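PDB 4L9P: CaaX farnesyltransferase alpha subunit Ram2 from Aspergillus fumigatus, which probably serves as the alpha subunit of the heterodimer that transfers farnesyl groups to CAAX proteins, and perhaps also of the enzyme that geranylgeranylates them. Local coordinates for residues Ile125-Arg129 against Glu146-Leu150; Ala158-Trp164 against Asn196-His202; Glu182-Glu187 against His202-Arg207. The protein carries 1 engineered substitution. One frame throughout, in Å; residues are numbered along the deposited sequence.

Interaction 1 (Ile125-Arg129 against Glu146-Leu150)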
loop_
_atom_site.group_PDB
_atom_site.type_symbol
_atom_site.label_atom_id
_atom_site.label_comp_id
_atom_site.label_asym_id
_atom_site.label_seq_id
_atom_site.Cartn_x
_atom_site.Cartn_y
_atom_site.Cartn_z
ATOM N N ILE A 125 9.709 -1.062 15.383
ATOM C CA ILE A 125 9.428 -1.123 16.821
ATOM C C ILE A 125 8.275 -2.105 17.107
ATOM O O ILE A 125 8.246 -2.834 18.109
ATOM C CB ILE A 125 8.991 0.320 17.273
ATOM C CG1 ILE A 125 10.245 1.184 17.395
ATOM C CG2 ILE A 125 8.135 0.347 18.552
ATOM C CD1 ILE A 125 9.850 2.716 17.451
ATOM N N TRP A 126 7.304 -2.151 16.208
ATOM C CA TRP A 126 6.126 -2.984 16.392
ATOM C C TRP A 126 6.342 -4.407 15.928
ATOM O O TRP A 126 5.786 -5.335 16.525
ATOM C CB TRP A 126 4.868 -2.305 15.785
ATOM C CG TRP A 126 4.609 -1.079 16.623
ATOM C CD1 TRP A 126 5.034 0.222 16.408
ATOM C CD2 TRP A 126 3.977 -1.079 17.900
ATOM N NE1 TRP A 126 4.758 1.000 17.514
ATOM C CE2 TRP A 126 4.093 0.219 18.439
ATOM C CE3 TRP A 126 3.343 -2.075 18.656
ATOM C CZ2 TRP A 126 3.580 0.548 19.707
ATOM C CZ3 TRP A 126 2.843 -1.758 19.888
ATOM C CH2 TRP A 126 2.950 -0.438 20.416
ATOM N N HIS A 127 7.190 -4.605 14.918
ATOM C CA HIS A 127 7.652 -5.952 14.594
ATOM C C HIS A 127 8.484 -6.528 15.768
ATOM O O HIS A 127 8.273 -7.671 16.191
ATOM C CB HIS A 127 8.442 -6.029 13.290
ATOM C CG HIS A 127 8.887 -7.419 13.014
ATOM N ND1 HIS A 127 7.992 -8.437 12.774
ATOM C CD2 HIS A 127 10.122 -7.983 13.012
ATOM C CE1 HIS A 127 8.656 -9.578 12.627
ATOM N NE2 HIS A 127 9.951 -9.328 12.756
ATOM N N HIS A 128 9.379 -5.716 16.355
ATOM C CA HIS A 128 10.237 -6.188 17.447
ATOM C C HIS A 128 9.347 -6.591 18.605
ATOM O O HIS A 128 9.593 -7.607 19.276
ATOM C CB HIS A 128 11.171 -5.054 17.861
ATOM C CG HIS A 128 12.206 -5.459 18.851
ATOM N ND1 HIS A 128 13.260 -6.288 18.519
ATOM C CD2 HIS A 128 12.399 -5.055 20.131
ATOM C CE1 HIS A 128 14.049 -6.418 19.590
ATOM N NE2 HIS A 128 13.555 -5.679 20.588
ATOM N N ARG A 129 8.287 -5.838 18.880
ATOM C CA ARG A 129 7.378 -6.177 19.986
ATOM C C ARG A 129 6.772 -7.571 19.757
ATOM O O ARG A 129 6.671 -8.387 20.695
ATOM C CB ARG A 129 6.270 -5.128 20.131
ATOM C CG ARG A 129 5.559 -5.256 21.489
ATOM C CD ARG A 129 4.453 -4.196 21.604
ATOM N NE ARG A 129 4.066 -4.022 23.016
ATOM C CZ ARG A 129 4.671 -3.196 23.868
ATOM N NH1 ARG A 129 5.649 -2.370 23.447
ATOM N NH2 ARG A 129 4.304 -3.220 25.172
ATOM N N GLU A 146 -0.325 -4.757 29.186
ATOM C CA GLU A 146 -0.056 -4.689 27.728
ATOM C C GLU A 146 -1.204 -3.964 27.028
ATOM O O GLU A 146 -0.948 -3.077 26.142
ATOM C CB GLU A 146 0.065 -6.121 27.167
ATOM C CG GLU A 146 0.320 -6.159 25.648
ATOM C CD GLU A 146 1.677 -5.664 25.254
ATOM O OE1 GLU A 146 2.490 -5.231 26.107
ATOM O OE2 GLU A 146 1.964 -5.606 24.029
ATOM N N GLN A 147 -2.470 -4.294 27.287
ATOM C CA GLN A 147 -3.601 -3.584 26.607
ATOM C C GLN A 147 -3.573 -2.087 26.958
ATOM O O GLN A 147 -3.798 -1.228 26.077
ATOM C CB GLN A 147 -4.943 -4.253 26.966
ATOM C CG GLN A 147 -5.081 -5.641 26.340
ATOM C CD GLN A 147 -6.196 -6.425 26.960
ATOM O OE1 GLN A 147 -6.384 -6.398 28.186
ATOM N NE2 GLN A 147 -6.981 -7.132 26.137
ATOM N N ASP A 148 -3.239 -1.744 28.187
ATOM C CA ASP A 148 -3.161 -0.331 28.545
ATOM C C ASP A 148 -2.061 0.399 27.769
ATOM O O ASP A 148 -2.242 1.564 27.404
ATOM C CB ASP A 148 -2.848 -0.177 30.065
ATOM C CG ASP A 148 -4.080 -0.334 30.925
ATOM O OD1 ASP A 148 -5.160 -0.671 30.428
ATOM O OD2 ASP A 148 -3.963 -0.137 32.138
ATOM N N PHE A 149 -0.926 -0.256 27.534
ATOM C CA PHE A 149 0.103 0.396 26.743
ATOM C C PHE A 149 -0.431 0.663 25.330
ATOM O O PHE A 149 -0.175 1.758 24.741
ATOM C CB PHE A 149 1.406 -0.431 26.629
ATOM C CG PHE A 149 2.454 0.341 25.895
ATOM C CD1 PHE A 149 2.980 1.482 26.490
ATOM C CD2 PHE A 149 2.824 0.007 24.612
ATOM C CE1 PHE A 149 3.849 2.309 25.788
ATOM C CE2 PHE A 149 3.771 0.796 23.904
ATOM C CZ PHE A 149 4.244 1.959 24.485
ATOM N N LEU A 150 -1.127 -0.305 24.718
ATOM C CA LEU A 150 -1.638 -0.067 23.372
ATOM C C LEU A 150 -2.621 1.123 23.435
ATOM O O LEU A 150 -2.626 1.956 22.488
ATOM C CB LEU A 150 -2.365 -1.298 22.839
ATOM C CG LEU A 150 -1.424 -2.511 22.792
ATOM C CD1 LEU A 150 -2.196 -3.657 22.134
ATOM C CD2 LEU A 150 -0.100 -2.229 22.082
#
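Arg129 and Glu146 meet in a two-pronged, side-on salt bridge. Arg129 NE donates to Glu146 OE2 at 2.8 Å, almost perfectly straight, and Arg129 NH2 donates to Glu146 OE1 at 2.9 Å. OE2 accepts the N-H on its syn lone pair, whereas OE1 is met on the syn side but somewhat out of the carboxylate plane, because the carboxylate and guanidinium planes are turned 23° against each other. Both oxygens nevertheless lie close to the guanidinium plane. The Phe149 ring lies across one face of that group, offset toward its rim and only 15° from parallel, with Phe149 CD2 3.6 Å from Arg129 NH2. At the edge of the phenyl ring, near its plane, Phe149 CE2 meets Trp126 CH2 at 3.8 Å. Beside it, a methyl of Leu150 packs against the outer end of the indole, CD2 to Trp126 CZ3 at 3.7 Å.

Long side chains are needed here, since the nearly antiparallel helical segments have axes 14.6 Å apart. Arg129 spans much of this distance with an extended chain from CG to NE, whereas Glu146 bends at chi2 (69°) to present both oxygens. A second shell fixes the pair: Tyr166 OH also bonds to Glu146 OE2, and Asn113 OD1 binds Arg129 NH1. Val163 of helix 161-174 packs on Trp126, and Ile125 CG2 lies over one face of the indole.

The contact joins helix 123-133 to helix 146-156, in two successive prenyltransferase alpha subunit repeats, and all five touching residues are buried. With two straight bonds and an aromatic ring on one guanidinium face, the charges probably compensate one another inside the protein, the ion pair keeping both groups ionised and the Arg129 head fixed in rotation.

Interaction 2 (Ala158-Trp164 against Asn196-His202). Engineered in segment 158-164: Ser160 (natural residue Asn). With FII ([(3,7,11-trimethyl-dodeca-2,6,10-trienyloxycarbamoyl)-methyl]-phosphonic acid), chain Q.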
loop_
_atom_site.group_PDB
_atom_site.type_symbol
_atom_site.label_atom_id
_atom_site.label_comp_id
_atom_site.label_asym_id
_atom_site.label_seq_id
_atom_site.Cartn_x
_atom_site.Cartn_y
_atom_site.Cartn_z
ATOM N N ALA A 158 -5.189 7.428 17.127
ATOM C CA ALA A 158 -6.163 6.337 17.254
ATOM C C ALA A 158 -6.231 5.434 16.041
ATOM O O ALA A 158 -6.892 4.402 16.083
ATOM C CB ALA A 158 -7.573 6.879 17.531
ATOM N N LYS A 159 -5.570 5.809 14.940
ATOM C CA LYS A 159 -5.628 5.045 13.702
ATOM C C LYS A 159 -4.270 4.485 13.318
ATOM O O LYS A 159 -4.074 4.049 12.200
ATOM C CB LYS A 159 -6.198 5.949 12.577
ATOM C CG LYS A 159 -7.611 6.485 12.935
ATOM C CD LYS A 159 -8.180 7.320 11.790
ATOM C CE LYS A 159 -9.559 7.803 12.194
ATOM N NZ LYS A 159 -10.199 8.521 10.961
ATOM N N SER A 160 -3.333 4.394 14.277
ATOM C CA SER A 160 -1.985 3.940 13.989
ATOM C C SER A 160 -1.964 2.532 13.446
ATOM O O SER A 160 -2.252 1.558 14.152
ATOM C CB SER A 160 -1.204 3.932 15.276
ATOM O OG SER A 160 -0.012 3.259 14.987
ATOM N N TYR A 161 -1.634 2.391 12.179
ATOM C CA TYR A 161 -1.820 1.104 11.503
ATOM C C TYR A 161 -0.935 0.046 12.111
ATOM O O TYR A 161 -1.380 -1.135 12.236
ATOM C CB TYR A 161 -1.467 1.284 9.977
ATOM C CG TYR A 161 -1.991 0.181 9.100
ATOM C CD1 TYR A 161 -1.293 -1.017 8.967
ATOM C CD2 TYR A 161 -3.215 0.321 8.407
ATOM C CE1 TYR A 161 -1.762 -2.050 8.134
ATOM C CE2 TYR A 161 -3.681 -0.692 7.593
ATOM C CZ TYR A 161 -2.951 -1.890 7.491
ATOM O OH TYR A 161 -3.393 -2.916 6.674
ATOM N N HIS A 162 0.307 0.375 12.462
ATOM C CA HIS A 162 1.196 -0.681 12.958
ATOM C C HIS A 162 0.779 -1.143 14.343
ATOM O O HIS A 162 0.985 -2.316 14.673
ATOM C CB HIS A 162 2.611 -0.110 13.033
ATOM C CG HIS A 162 3.135 0.298 11.694
ATOM N ND1 HIS A 162 3.497 1.600 11.382
ATOM C CD2 HIS A 162 3.127 -0.372 10.528
ATOM C CE1 HIS A 162 3.830 1.663 10.097
ATOM N NE2 HIS A 162 3.669 0.459 9.573
ATOM N N VAL A 163 0.208 -0.241 15.156
ATOM C CA VAL A 163 -0.238 -0.662 16.468
ATOM C C VAL A 163 -1.492 -1.501 16.312
ATOM O O VAL A 163 -1.624 -2.508 17.056
ATOM C CB VAL A 163 -0.516 0.566 17.378
ATOM C CG1 VAL A 163 -0.911 0.069 18.819
ATOM C CG2 VAL A 163 0.744 1.454 17.428
ATOM N N TRP A 164 -2.454 -1.163 15.442
ATOM C CA TRP A 164 -3.562 -2.060 15.224
ATOM C C TRP A 164 -3.123 -3.410 14.683
ATOM O O TRP A 164 -3.687 -4.437 15.101
ATOM C CB TRP A 164 -4.585 -1.418 14.232
ATOM C CG TRP A 164 -5.420 -0.323 14.888
ATOM C CD1 TRP A 164 -5.307 1.061 14.698
ATOM C CD2 TRP A 164 -6.450 -0.528 15.856
ATOM N NE1 TRP A 164 -6.262 1.694 15.474
ATOM C CE2 TRP A 164 -6.973 0.751 16.189
ATOM C CE3 TRP A 164 -7.023 -1.682 16.461
ATOM C CZ2 TRP A 164 -8.069 0.911 17.073
ATOM C CZ3 TRP A 164 -8.061 -1.521 17.365
ATOM C CH2 TRP A 164 -8.596 -0.224 17.682
ATOM N N ASN A 196 -13.814 6.075 13.480
ATOM C CA ASN A 196 -12.511 5.392 13.482
ATOM C C ASN A 196 -12.596 4.020 12.846
ATOM O O ASN A 196 -12.965 3.048 13.473
ATOM C CB ASN A 196 -11.951 5.299 14.902
ATOM C CG ASN A 196 -10.572 4.717 14.936
ATOM O OD1 ASN A 196 -10.131 4.093 13.973
ATOM N ND2 ASN A 196 -9.887 4.874 16.055
ATOM N N ASN A 197 -12.272 3.990 11.536
ATOM C CA ASN A 197 -12.415 2.749 10.813
ATOM C C ASN A 197 -11.490 1.679 11.314
ATOM O O ASN A 197 -11.818 0.490 11.170
ATOM C CB ASN A 197 -12.128 2.974 9.301
ATOM C CG ASN A 197 -12.618 1.823 8.483
ATOM O OD1 ASN A 197 -13.863 1.621 8.362
ATOM N ND2 ASN A 197 -11.686 1.052 7.876
ATOM N N SER A 198 -10.343 2.057 11.903
ATOM C CA SER A 198 -9.420 1.008 12.422
ATOM C C SER A 198 -10.086 0.249 13.566
ATOM O O SER A 198 -9.947 -0.984 13.723
ATOM C CB SER A 198 -8.144 1.656 12.976
ATOM O OG SER A 198 -7.527 2.401 11.907
ATOM N N ALA A 199 -10.868 0.972 14.375
ATOM C CA ALA A 199 -11.577 0.309 15.483
ATOM C C ALA A 199 -12.709 -0.612 14.963
ATOM O O ALA A 199 -12.929 -1.710 15.502
ATOM C CB ALA A 199 -12.080 1.365 16.465
ATOM N N TRP A 200 -13.427 -0.156 13.920
ATOM C CA TRP A 200 -14.431 -1.018 13.297
ATOM C C TRP A 200 -13.789 -2.277 12.726
ATOM O O TRP A 200 -14.354 -3.364 12.860
ATOM C CB TRP A 200 -15.180 -0.271 12.182
ATOM C CG TRP A 200 -16.171 0.705 12.717
ATOM C CD1 TRP A 200 -16.006 2.078 12.828
ATOM C CD2 TRP A 200 -17.494 0.405 13.212
ATOM N NE1 TRP A 200 -17.164 2.640 13.352
ATOM C CE2 TRP A 200 -18.079 1.635 13.612
ATOM C CE3 TRP A 200 -18.219 -0.790 13.377
ATOM C CZ2 TRP A 200 -19.378 1.711 14.168
ATOM C CZ3 TRP A 200 -19.527 -0.705 13.922
ATOM C CH2 TRP A 200 -20.089 0.536 14.273
ATOM N N ASN A 201 -12.611 -2.142 12.091
ATOM C CA ASN A 201 -11.956 -3.302 11.521
ATOM C C ASN A 201 -11.573 -4.318 12.597
ATOM O O ASN A 201 -11.708 -5.529 12.400
ATOM C CB ASN A 201 -10.749 -2.824 10.665
ATOM C CG ASN A 201 -10.010 -4.000 10.063
ATOM O OD1 ASN A 201 -10.496 -4.599 9.092
ATOM N ND2 ASN A 201 -8.912 -4.442 10.703
ATOM N N HIS A 202 -11.055 -3.796 13.717
ATOM C CA HIS A 202 -10.681 -4.711 14.828
ATOM C C HIS A 202 -11.945 -5.324 15.390
ATOM O O HIS A 202 -11.944 -6.523 15.756
ATOM C CB HIS A 202 -9.945 -3.904 15.888
ATOM C CG HIS A 202 -9.253 -4.773 16.910
ATOM N ND1 HIS A 202 -8.097 -5.459 16.600
ATOM C CD2 HIS A 202 -9.521 -5.030 18.220
ATOM C CE1 HIS A 202 -7.695 -6.120 17.666
ATOM N NE2 HIS A 202 -8.556 -5.894 18.649
HETATM C C1 FII Q . 6.144 -1.474 -2.549
HETATM C C2 FII Q . 5.876 -0.842 -1.209
HETATM C C6 FII Q . 6.997 -0.872 -0.258
HETATM C C10 FII Q . 4.472 -0.620 -0.819
HETATM C C11 FII Q . 4.044 -0.074 0.543
HETATM C C12 FII Q . 3.749 1.444 0.360
HETATM C C15 FII Q . 2.890 2.123 1.422
HETATM C C18 FII Q . 2.573 3.608 1.292
HETATM C C22 FII Q . 2.798 1.404 2.731
HETATM C C23 FII Q . 1.666 1.875 3.630
HETATM C C24 FII Q . 1.778 1.319 4.998
HETATM C C27 FII Q . 0.957 2.117 5.960
HETATM C C30 FII Q . -0.477 1.645 6.125
HETATM C C34 FII Q . 1.728 2.751 7.055
HETATM C C35 FII Q . 1.065 3.359 8.273
HETATM O O36 FII Q . 1.247 4.763 8.303
HETATM N N42 FII Q . 0.823 5.443 7.194
HETATM C C43 FII Q . -0.422 6.059 7.388
HETATM O O44 FII Q . -1.108 5.971 8.418
HETATM C C45 FII Q . -0.863 6.890 6.191
HETATM P P46 FII Q . -2.713 6.924 5.932
HETATM O O49 FII Q . -3.165 5.516 6.040
HETATM O O50 FII Q . -3.302 7.875 6.927
HETATM O O51 FII Q . -2.816 7.469 4.492
HETATM O O HOH W 1 -10.625 5.906 9.789
HETATM O O HOH W 2 -6.612 -5.111 14.139
#
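With chi1 at -75°, Trp164 has CG anti to its own carbonyl carbon, which carries the indole across to the start of helix 197-208; Asn196, its CG anti to the backbone N (chi1 -175°), sends its amide back toward Ala158. The two side chains converge on Ala158 O. Trp164 NE1 donates to it at 2.8 Å and Asn196 ND2 at 3.0 Å, arriving from opposite faces of the carbonyl plane, neither on a lone pair. The amide oxygen of Asn196 meanwhile caps the helix, accepting from Ala199 N at 3.2 Å and weakly from Ser198 N, so the N-cap side chain also ties helix 197-208 to the turn that leads into helix 161-174.

Ser198 CB sits over the five-membered ring of Trp164 in a CH-pi contact, 3.4 Å from the centroid. The Ala199 backbone continues over the indole, its CB near CH2, and His202 CB approaches Trp164 CZ3 at 3.4 Å, the imidazole standing oblique to the six-membered ring. Waters join both ends: one bridges Lys159 NZ and Asn197 N, the other links Trp164 O with His202 ND1, while His202 NE2 is bonded to Glu182. Ser198 OG turns to Glu309 of the beta subunit, and Lys159 NZ to Thr90 of that chain.

At the N-terminus of helix 161-174, Tyr161 turns a ring face to FII C30, with Tyr161 CG at 3.6 Å, and His162 CE1 touches FII C35 at 3.7 Å. The arrangement thus joins neighbouring helix starts of the alpha subunit's helical-repeat fold at the edge of the isoprenoid site, which the beta subunit completes.

Interaction 3 (Glu182-Glu187 against His202-Arg207)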
loop_
_atom_site.group_PDB
_atom_site.type_symbol
_atom_site.label_atom_id
_atom_site.label_comp_id
_atom_site.label_asym_id
_atom_site.label_seq_id
_atom_site.Cartn_x
_atom_site.Cartn_y
_atom_site.Cartn_z
ATOM N N GLU A 182 -10.862 -6.198 24.899
ATOM C CA GLU A 182 -10.731 -5.954 23.450
ATOM C C GLU A 182 -11.970 -5.230 22.966
ATOM O O GLU A 182 -11.846 -4.188 22.275
ATOM C CB GLU A 182 -10.539 -7.284 22.710
ATOM C CG GLU A 182 -9.129 -7.891 22.923
ATOM C CD GLU A 182 -8.009 -6.930 22.549
ATOM O OE1 GLU A 182 -8.102 -6.351 21.437
ATOM O OE2 GLU A 182 -7.062 -6.698 23.322
ATOM N N ILE A 183 -13.154 -5.716 23.276
ATOM C CA ILE A 183 -14.366 -5.005 22.894
ATOM C C ILE A 183 -14.494 -3.677 23.619
ATOM O O ILE A 183 -14.909 -2.683 23.009
ATOM C CB ILE A 183 -15.597 -5.910 23.001
ATOM C CG1 ILE A 183 -16.729 -5.362 22.192
ATOM C CG2 ILE A 183 -16.004 -6.205 24.476
ATOM C CD1 ILE A 183 -16.438 -5.614 20.601
ATOM N N GLN A 184 -14.149 -3.625 24.909
ATOM C CA GLN A 184 -14.291 -2.364 25.623
ATOM C C GLN A 184 -13.372 -1.304 25.040
ATOM O O GLN A 184 -13.787 -0.117 24.917
ATOM C CB GLN A 184 -13.928 -2.575 27.101
ATOM C CG GLN A 184 -13.851 -1.289 27.919
ATOM C CD GLN A 184 -13.455 -1.601 29.357
ATOM O OE1 GLN A 184 -13.945 -2.594 29.954
ATOM N NE2 GLN A 184 -12.508 -0.822 29.884
ATOM N N ASP A 185 -12.144 -1.674 24.652
ATOM C CA ASP A 185 -11.232 -0.653 24.095
ATOM C C ASP A 185 -11.716 -0.200 22.707
ATOM O O ASP A 185 -11.658 0.996 22.418
ATOM C CB ASP A 185 -9.797 -1.211 24.042
ATOM C CG ASP A 185 -9.165 -1.327 25.418
ATOM O OD1 ASP A 185 -9.799 -0.936 26.454
ATOM O OD2 ASP A 185 -8.028 -1.819 25.468
ATOM N N VAL A 186 -12.241 -1.133 21.903
ATOM C CA VAL A 186 -12.844 -0.705 20.630
ATOM C C VAL A 186 -14.010 0.246 20.894
ATOM O O VAL A 186 -14.099 1.293 20.241
ATOM C CB VAL A 186 -13.342 -1.976 19.882
ATOM C CG1 VAL A 186 -14.472 -1.642 18.874
ATOM C CG2 VAL A 186 -12.209 -2.684 19.213
ATOM N N GLU A 187 -14.868 -0.065 21.875
ATOM C CA GLU A 187 -16.011 0.800 22.157
ATOM C C GLU A 187 -15.591 2.162 22.708
ATOM O O GLU A 187 -16.234 3.177 22.413
ATOM C CB GLU A 187 -17.060 0.060 23.044
ATOM C CG GLU A 187 -17.689 -1.043 22.126
ATOM C CD GLU A 187 -18.773 -1.829 22.724
ATOM O OE1 GLU A 187 -18.949 -1.723 23.965
ATOM O OE2 GLU A 187 -19.406 -2.588 21.959
ATOM N N HIS A 202 -11.055 -3.796 13.717
ATOM C CA HIS A 202 -10.681 -4.711 14.828
ATOM C C HIS A 202 -11.945 -5.324 15.390
ATOM O O HIS A 202 -11.944 -6.523 15.756
ATOM C CB HIS A 202 -9.945 -3.904 15.888
ATOM C CG HIS A 202 -9.253 -4.773 16.910
ATOM N ND1 HIS A 202 -8.097 -5.459 16.600
ATOM C CD2 HIS A 202 -9.521 -5.030 18.220
ATOM C CE1 HIS A 202 -7.695 -6.120 17.666
ATOM N NE2 HIS A 202 -8.556 -5.894 18.649
ATOM N N ARG A 203 -13.058 -4.589 15.435
ATOM C CA ARG A 203 -14.340 -5.163 15.936
ATOM C C ARG A 203 -14.737 -6.363 15.069
ATOM O O ARG A 203 -15.187 -7.389 15.595
ATOM C CB ARG A 203 -15.467 -4.119 15.889
ATOM C CG ARG A 203 -16.716 -4.635 16.664
ATOM C CD ARG A 203 -17.888 -3.586 16.551
ATOM N NE ARG A 203 -18.963 -4.122 17.366
ATOM C CZ ARG A 203 -19.196 -3.812 18.635
ATOM N NH1 ARG A 203 -18.509 -2.827 19.255
ATOM N NH2 ARG A 203 -20.134 -4.501 19.290
ATOM N N TYR A 204 -14.590 -6.213 13.753
ATOM C CA TYR A 204 -14.950 -7.329 12.880
ATOM C C TYR A 204 -14.074 -8.575 13.211
ATOM O O TYR A 204 -14.570 -9.709 13.302
ATOM C CB TYR A 204 -14.780 -6.943 11.395
ATOM C CG TYR A 204 -15.220 -8.105 10.514
ATOM C CD1 TYR A 204 -14.327 -9.142 10.146
ATOM C CD2 TYR A 204 -16.535 -8.157 10.005
ATOM C CE1 TYR A 204 -14.743 -10.218 9.350
ATOM C CE2 TYR A 204 -16.956 -9.214 9.188
ATOM C CZ TYR A 204 -16.056 -10.260 8.898
ATOM O OH TYR A 204 -16.472 -11.333 8.120
ATOM N N MET A 205 -12.788 -8.381 13.416
ATOM C CA MET A 205 -11.952 -9.508 13.783
ATOM C C MET A 205 -12.440 -10.163 15.085
ATOM O O MET A 205 -12.551 -11.413 15.183
ATOM C CB MET A 205 -10.554 -9.031 13.987
ATOM C CG MET A 205 -9.592 -10.183 14.255
ATOM S SD MET A 205 -8.841 -10.044 15.851
ATOM C CE MET A 205 -9.172 -8.504 16.456
ATOM N N LEU A 206 -12.756 -9.339 16.088
ATOM C CA LEU A 206 -13.149 -9.917 17.397
ATOM C C LEU A 206 -14.416 -10.708 17.226
ATOM O O LEU A 206 -14.566 -11.762 17.866
ATOM C CB LEU A 206 -13.426 -8.782 18.392
ATOM C CG LEU A 206 -12.206 -7.951 18.795
ATOM C CD1 LEU A 206 -12.636 -6.801 19.711
ATOM C CD2 LEU A 206 -11.102 -8.803 19.466
ATOM N N ARG A 207 -15.362 -10.213 16.435
ATOM C CA ARG A 207 -16.687 -10.843 16.379
ATOM C C ARG A 207 -16.835 -11.926 15.315
ATOM O O ARG A 207 -17.550 -12.925 15.548
ATOM C CB ARG A 207 -17.767 -9.786 16.187
ATOM C CG ARG A 207 -17.889 -8.798 17.383
ATOM C CD ARG A 207 -18.464 -9.516 18.564
ATOM N NE ARG A 207 -19.013 -8.607 19.558
ATOM C CZ ARG A 207 -18.710 -8.684 20.854
ATOM N NH1 ARG A 207 -17.759 -9.549 21.263
ATOM N NH2 ARG A 207 -19.304 -7.858 21.710
#
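Ile183 reaches between two arginines of the opposing helix. Its CG1 branch stands anti to the backbone N (chi1 -161°), and a bend at chi2 (74°) lays CD1 over the guanidinium of Arg207, centred on one face, while the same methyl also lies over one face of the Arg203 guanidinium, offset toward its rim, 3.7 Å from NH1. Arg203 extends straight from CG to NE, and its NH1 donates to Glu187 OE2 at 2.9 Å, on the anti lone pair, the carboxylate and guanidinium being nearly coplanar; Arg203 NH2 adds a weak, longer bond to that oxygen. Arg203 and Arg207 both form salt bridges with Glu244 through NE; Arg207 makes no bond to Glu187.

On the other flank Glu182, bent at chi2, offers OE1 to His202 NE2 at 2.9 Å, nearly along the C-O axis and close to the imidazole plane. Gln147 and Arg167 hold its OE2. Between these flanks, Val186 CG2 rests at the His202 ring edge, 3.7 Å from CD2, and Leu206 spreads both methyls against Glu182 CB.

The segments run antiparallel, crossing at -157° with axes 10.2 Å apart. This helix pair, apolar along its middle and bridged by a histidine-carboxylate hydrogen bond on one flank and a salt bridge on the other, is consistent with the helical hairpin of a TPR-like prenyltransferase alpha subunit repeat.

In the fold
All touching residues of interaction 1 are buried, whereas interaction 2 includes partly exposed Ala158 and Lys159, and interaction 3 partly exposed Ile183, Glu187 and Arg207. Interaction 3 closes a hairpin of two successive helices and buries the largest area, 412 Å² against 353 Å² for interaction 2 and 214 Å² for interaction 1, whose more distant helices meet through long side chains. Interaction 2 joins two helix starts by an amide-to-carbonyl bond and indole packing, without the salt bridges found in the other two; it also borders the ligand and the beta subunit. Interactions 2 and 3 share helix 197-208 and His202, their segments alternating along the chain. Interaction 1 touches both others.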